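Local coordinates for protein peroxiredoxin (Mycobacterium tuberculosis, PDB 5EPF) that reduces hydrogen peroxide and organic hydroperoxides to water and alcohols as a thiol-specific peroxidase, protecting the cell against oxidative stress, at residues A56-D61 and H148-L153; A71-I76 and R92-L97. All coordinates share one frame; numbering follows the deposited sequence.

Contact 1 of 2, residues A56-D61 and H148-L153; sequences ACHFRD and HADKAL. With SO4 (sulfate ion), chain B.
Two helices, 50-61 and 145-158, meet here through one aromatic plate, one methyl group and a single polar bond; the axes of 56-61 and 148-153 pass 9.5 Å apart at 42°. His58 carries the polar part. Its CB leaves the backbone toward the partner helix, with CG anti to the backbone N (chi1 -167°), which sends the ring across the gap. CD2 then brushes Ala149 CB at 3.8 Å, and at the tip NE2 donates to Asp150 OD1 over 2.7 Å. The bond is nearly straight and lies in the imidazole plane, yet it reaches the oxygen from above the carboxylate, whose plane stands almost perpendicular to the ring. Such a short bond would probably favour a protonated imidazole.

On the buried side, Phe59 lays its ring beneath Ala149, whose CB sits over the centre of one face, 3.6 Å from the centroid, a CH-pi contact. CZ lies 3.6 Å from Ala149 N. His148 CB meets Phe59 CE2 at 4.0 Å, while its imidazole turns away to Thr126 OG1. Phe42 of strand 39-43 stacks with Phe59. Away from the interface, Arg60 grips Asp61 OD1 side-on through NE and NH2 and hydrogen-bonds a sulfate through NH1 and NH2. The arrangement is helix-to-helix packing on the central sheet of a thioredoxin-like peroxiredoxin fold, the first helix bearing the peroxidatic Cys52.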
# COMPACT_ATOMS: atom_id res chain seq x y z
N ALA A 56 0.47 8.84 4.10
CA ALA A 56 -0.72 8.09 4.46
C ALA A 56 -1.89 9.02 4.77
O ALA A 56 -3.04 8.68 4.48
CB ALA A 56 -0.41 7.18 5.64
N CYS A 57 -1.63 10.20 5.34
CA CYS A 57 -2.70 11.16 5.55
C CYS A 57 -3.22 11.73 4.24
O CYS A 57 -4.40 12.10 4.14
CB CYS A 57 -2.25 12.27 6.50
SG CYS A 57 -2.14 11.74 8.23
N HIS A 58 -2.35 11.85 3.22
CA HIS A 58 -2.83 12.28 1.91
C HIS A 58 -3.75 11.23 1.30
O HIS A 58 -4.82 11.57 0.78
CB HIS A 58 -1.64 12.62 1.01
CG HIS A 58 -2.02 13.35 -0.24
ND1 HIS A 58 -2.79 14.49 -0.24
CD2 HIS A 58 -1.72 13.10 -1.54
CE1 HIS A 58 -2.95 14.92 -1.48
NE2 HIS A 58 -2.31 14.09 -2.29
N PHE A 59 -3.40 9.94 1.43
CA PHE A 59 -4.33 8.88 1.05
C PHE A 59 -5.64 8.98 1.82
O PHE A 59 -6.72 8.85 1.23
CB PHE A 59 -3.71 7.50 1.28
CG PHE A 59 -2.87 7.01 0.13
CD1 PHE A 59 -3.46 6.58 -1.06
CD2 PHE A 59 -1.48 6.97 0.22
CE1 PHE A 59 -2.68 6.12 -2.12
CE2 PHE A 59 -0.69 6.51 -0.84
CZ PHE A 59 -1.31 6.09 -2.02
N ARG A 60 -5.56 9.23 3.13
CA ARG A 60 -6.77 9.37 3.94
C ARG A 60 -7.65 10.49 3.40
O ARG A 60 -8.87 10.31 3.24
CB ARG A 60 -6.36 9.71 5.38
CG ARG A 60 -7.56 9.98 6.32
CD ARG A 60 -7.08 10.67 7.59
NE ARG A 60 -6.53 11.99 7.29
CZ ARG A 60 -5.80 12.72 8.12
NH1 ARG A 60 -5.51 12.28 9.34
NH2 ARG A 60 -5.35 13.91 7.73
N ASP A 61 -7.05 11.65 3.13
CA ASP A 61 -7.80 12.83 2.75
C ASP A 61 -8.44 12.68 1.38
O ASP A 61 -9.36 13.44 1.07
CB ASP A 61 -6.86 14.05 2.71
CG ASP A 61 -6.34 14.46 4.07
OD1 ASP A 61 -6.88 14.04 5.11
OD2 ASP A 61 -5.36 15.26 4.09
N HIS A 148 2.48 9.74 -4.44
CA HIS A 148 1.99 8.37 -4.38
C HIS A 148 0.48 8.30 -4.60
O HIS A 148 0.01 7.62 -5.51
CB HIS A 148 2.44 7.71 -3.08
CG HIS A 148 3.90 7.45 -3.06
ND1 HIS A 148 4.45 6.26 -3.52
CD2 HIS A 148 4.94 8.24 -2.72
CE1 HIS A 148 5.77 6.33 -3.41
NE2 HIS A 148 6.09 7.53 -2.95
N ALA A 149 -0.28 9.06 -3.82
CA ALA A 149 -1.73 9.05 -4.02
C ALA A 149 -2.11 9.82 -5.29
O ALA A 149 -3.02 9.41 -6.01
CB ALA A 149 -2.46 9.59 -2.81
N ASP A 150 -1.41 10.92 -5.59
CA ASP A 150 -1.81 11.75 -6.73
C ASP A 150 -1.63 11.00 -8.04
O ASP A 150 -2.52 11.01 -8.91
CB ASP A 150 -1.00 13.05 -6.77
CG ASP A 150 -1.31 13.99 -5.60
OD1 ASP A 150 -2.37 13.85 -4.95
OD2 ASP A 150 -0.47 14.87 -5.32
N LYS A 151 -0.48 10.35 -8.23
CA LYS A 151 -0.25 9.61 -9.47
C LYS A 151 -1.16 8.40 -9.56
O LYS A 151 -1.67 8.09 -10.64
CB LYS A 151 1.21 9.19 -9.61
CG LYS A 151 2.13 10.35 -9.89
CD LYS A 151 3.59 9.99 -9.68
CE LYS A 151 4.09 8.89 -10.62
NZ LYS A 151 4.13 9.34 -12.03
N ALA A 152 -1.39 7.72 -8.43
CA ALA A 152 -2.30 6.58 -8.44
C ALA A 152 -3.70 7.01 -8.85
O ALA A 152 -4.34 6.38 -9.70
CB ALA A 152 -2.32 5.93 -7.07
N LEU A 153 -4.19 8.11 -8.27
CA LEU A 153 -5.51 8.61 -8.62
C LEU A 153 -5.58 9.02 -10.08
O LEU A 153 -6.56 8.72 -10.77
CB LEU A 153 -5.89 9.76 -7.68
CG LEU A 153 -7.27 10.40 -7.86
CD1 LEU A 153 -8.37 9.36 -7.65
CD2 LEU A 153 -7.45 11.60 -6.93
S SO4 B . -3.97 15.17 11.24
O1 SO4 B . -3.82 13.73 11.38
O2 SO4 B . -2.70 15.85 11.54
O3 SO4 B . -4.39 15.52 9.87
O4 SO4 B . -4.97 15.65 12.19

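Contact 2 of 2, residues A71-I76 and R92-L97; sequences ASRVGI and RFDYPL. With SO4 (sulfate ion), chain B.
Strand 72-77 receives the loop that follows helix 81-91 and leads into strand 97-99. In the tight part Gly75, Leu97 and Tyr95 are buried. Gly75 N donates to Pro96 O at 3.0 Å, in the carbonyl plane, and Leu97 CA approaches Gly75 O at 3.4 Å, a CA-H...O contact within the parallel bridge between Gly75 and Leu97. Having no side chain, Gly75 lets Leu97 CD2 settle 3.9 Å from its CA. Tyr95 has its CG in the crowded position between backbone N and carbonyl carbon (chi1 56°); Arg73 CB and Phe93 CB lie over opposite faces of its ring, both toward the rim, and its OH bonds to Ala56 O.

Only the Asp94 end of the salt bridge faces solvent; Arg73 is itself buried. NH2 reaches Asp94 OD2 at 2.7 Å, almost straight and in the guanidinium plane, whereas NH1 meets OD1 at 3.0 Å on a more bent path. NH1 also bonds to Phe59 O, and these bonds set the orientation of the group; Tyr95 CD2 lies over one face, offset toward the rim. Farther out, Arg92 closes a Schellman motif and binds a sulfate ion. This is the closing end of the beta-alpha-beta crossover from strand 72-77 through helix 81-91 to strand 97-99.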
# COMPACT_ATOMS: atom_id res chain seq x y z
N ALA A 71 -11.97 2.48 -6.35
CA ALA A 71 -10.69 1.90 -6.03
C ALA A 71 -10.47 2.04 -4.53
O ALA A 71 -11.05 2.92 -3.89
CB ALA A 71 -9.55 2.59 -6.80
N SER A 72 -9.63 1.18 -3.98
CA SER A 72 -9.37 1.22 -2.56
C SER A 72 -7.88 1.32 -2.27
O SER A 72 -7.02 0.95 -3.06
CB SER A 72 -9.96 0.01 -1.87
OG SER A 72 -9.25 -1.14 -2.25
N ARG A 73 -7.59 1.85 -1.10
CA ARG A 73 -6.25 2.16 -0.63
C ARG A 73 -5.88 1.15 0.45
O ARG A 73 -6.70 0.86 1.32
CB ARG A 73 -6.30 3.56 0.05
CG ARG A 73 -6.87 4.68 -0.84
CD ARG A 73 -7.46 5.81 -0.01
NE ARG A 73 -8.69 5.36 0.58
CZ ARG A 73 -9.27 5.91 1.63
NH1 ARG A 73 -8.82 7.04 2.17
NH2 ARG A 73 -10.37 5.36 2.08
N VAL A 74 -4.66 0.63 0.41
CA VAL A 74 -4.16 -0.31 1.41
C VAL A 74 -2.71 0.03 1.69
O VAL A 74 -1.86 -0.02 0.79
CB VAL A 74 -4.26 -1.78 0.95
CG1 VAL A 74 -3.66 -2.72 2.00
CG2 VAL A 74 -5.71 -2.17 0.64
N GLY A 75 -2.39 0.41 2.95
CA GLY A 75 -1.01 0.62 3.34
C GLY A 75 -0.36 -0.67 3.78
O GLY A 75 -1.05 -1.59 4.23
N ILE A 76 0.96 -0.75 3.69
CA ILE A 76 1.68 -1.96 4.07
C ILE A 76 3.10 -1.59 4.49
O ILE A 76 3.75 -0.74 3.86
CB ILE A 76 1.64 -3.02 2.94
CG1 ILE A 76 2.41 -4.29 3.31
CG2 ILE A 76 2.09 -2.42 1.60
CD1 ILE A 76 2.19 -5.43 2.31
N ARG A 92 -6.81 8.39 12.23
CA ARG A 92 -8.18 8.14 11.79
C ARG A 92 -8.22 7.64 10.34
O ARG A 92 -9.01 8.11 9.51
CB ARG A 92 -9.06 9.38 12.00
CG ARG A 92 -9.16 9.83 13.48
CD ARG A 92 -8.13 10.91 13.88
NE ARG A 92 -8.25 12.11 13.04
CZ ARG A 92 -7.24 12.91 12.70
NH1 ARG A 92 -6.00 12.67 13.13
NH2 ARG A 92 -7.47 13.96 11.92
N PHE A 93 -7.37 6.67 10.03
CA PHE A 93 -7.36 6.09 8.69
C PHE A 93 -8.61 5.26 8.45
O PHE A 93 -8.99 4.42 9.28
CB PHE A 93 -6.13 5.22 8.46
CG PHE A 93 -4.84 5.98 8.40
CD1 PHE A 93 -3.65 5.35 8.73
CD2 PHE A 93 -4.82 7.32 8.04
CE1 PHE A 93 -2.46 6.04 8.69
CE2 PHE A 93 -3.62 8.01 8.00
CZ PHE A 93 -2.45 7.37 8.33
N ASP A 94 -9.24 5.47 7.30
CA ASP A 94 -10.44 4.75 6.90
C ASP A 94 -10.12 3.63 5.92
O ASP A 94 -10.86 3.43 4.96
CB ASP A 94 -11.46 5.72 6.30
CG ASP A 94 -10.94 6.41 5.04
OD1 ASP A 94 -9.75 6.80 4.99
OD2 ASP A 94 -11.74 6.53 4.09
N TYR A 95 -9.01 2.91 6.11
CA TYR A 95 -8.57 1.89 5.18
C TYR A 95 -7.63 0.94 5.91
O TYR A 95 -7.12 1.26 6.99
CB TYR A 95 -7.92 2.51 3.93
CG TYR A 95 -6.75 3.44 4.21
CD1 TYR A 95 -5.45 2.94 4.35
CD2 TYR A 95 -6.93 4.84 4.31
CE1 TYR A 95 -4.39 3.76 4.61
CE2 TYR A 95 -5.84 5.68 4.57
CZ TYR A 95 -4.57 5.13 4.72
OH TYR A 95 -3.47 5.92 4.95
N PRO A 96 -7.34 -0.23 5.33
CA PRO A 96 -6.46 -1.20 6.00
C PRO A 96 -4.99 -0.82 5.94
O PRO A 96 -4.49 -0.31 4.93
CB PRO A 96 -6.72 -2.49 5.21
CG PRO A 96 -8.00 -2.26 4.43
CD PRO A 96 -7.94 -0.79 4.11
N LEU A 97 -4.29 -1.12 7.04
CA LEU A 97 -2.83 -1.15 7.09
C LEU A 97 -2.44 -2.59 7.36
O LEU A 97 -2.85 -3.16 8.38
CB LEU A 97 -2.29 -0.28 8.22
CG LEU A 97 -2.60 1.21 8.18
CD1 LEU A 97 -1.92 1.90 9.34
CD2 LEU A 97 -2.16 1.86 6.86
S SO4 B . -3.97 15.17 11.24
O1 SO4 B . -3.82 13.73 11.38
O2 SO4 B . -2.70 15.85 11.54
O3 SO4 B . -4.39 15.52 9.87
O4 SO4 B . -4.97 15.65 12.19

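Contacts 1 and 2 have their centres 10 Å apart; contact 1 lies partly on helix 50-61, against which contact 2 packs. In chain order, 56-61 comes first, then 71-76 and 92-97, and 148-153 last, so the long closure of contact 1 encloses the short one of contact 2. The probable hydrogen bonds from Tyr95 and Arg73 to carbonyl oxygens of 56-61 join the helix backbone to strand 72-77 and the loop leading into edge strand 97-99. Arg60 and Arg92, one from each contact, bind the same sulfate together with Arg91; the ion probably comes from the crystallisation liquor. Helix 50-61, which carries the active-site Cys52, is thereby contacted by both helix 145-158 and contact 2.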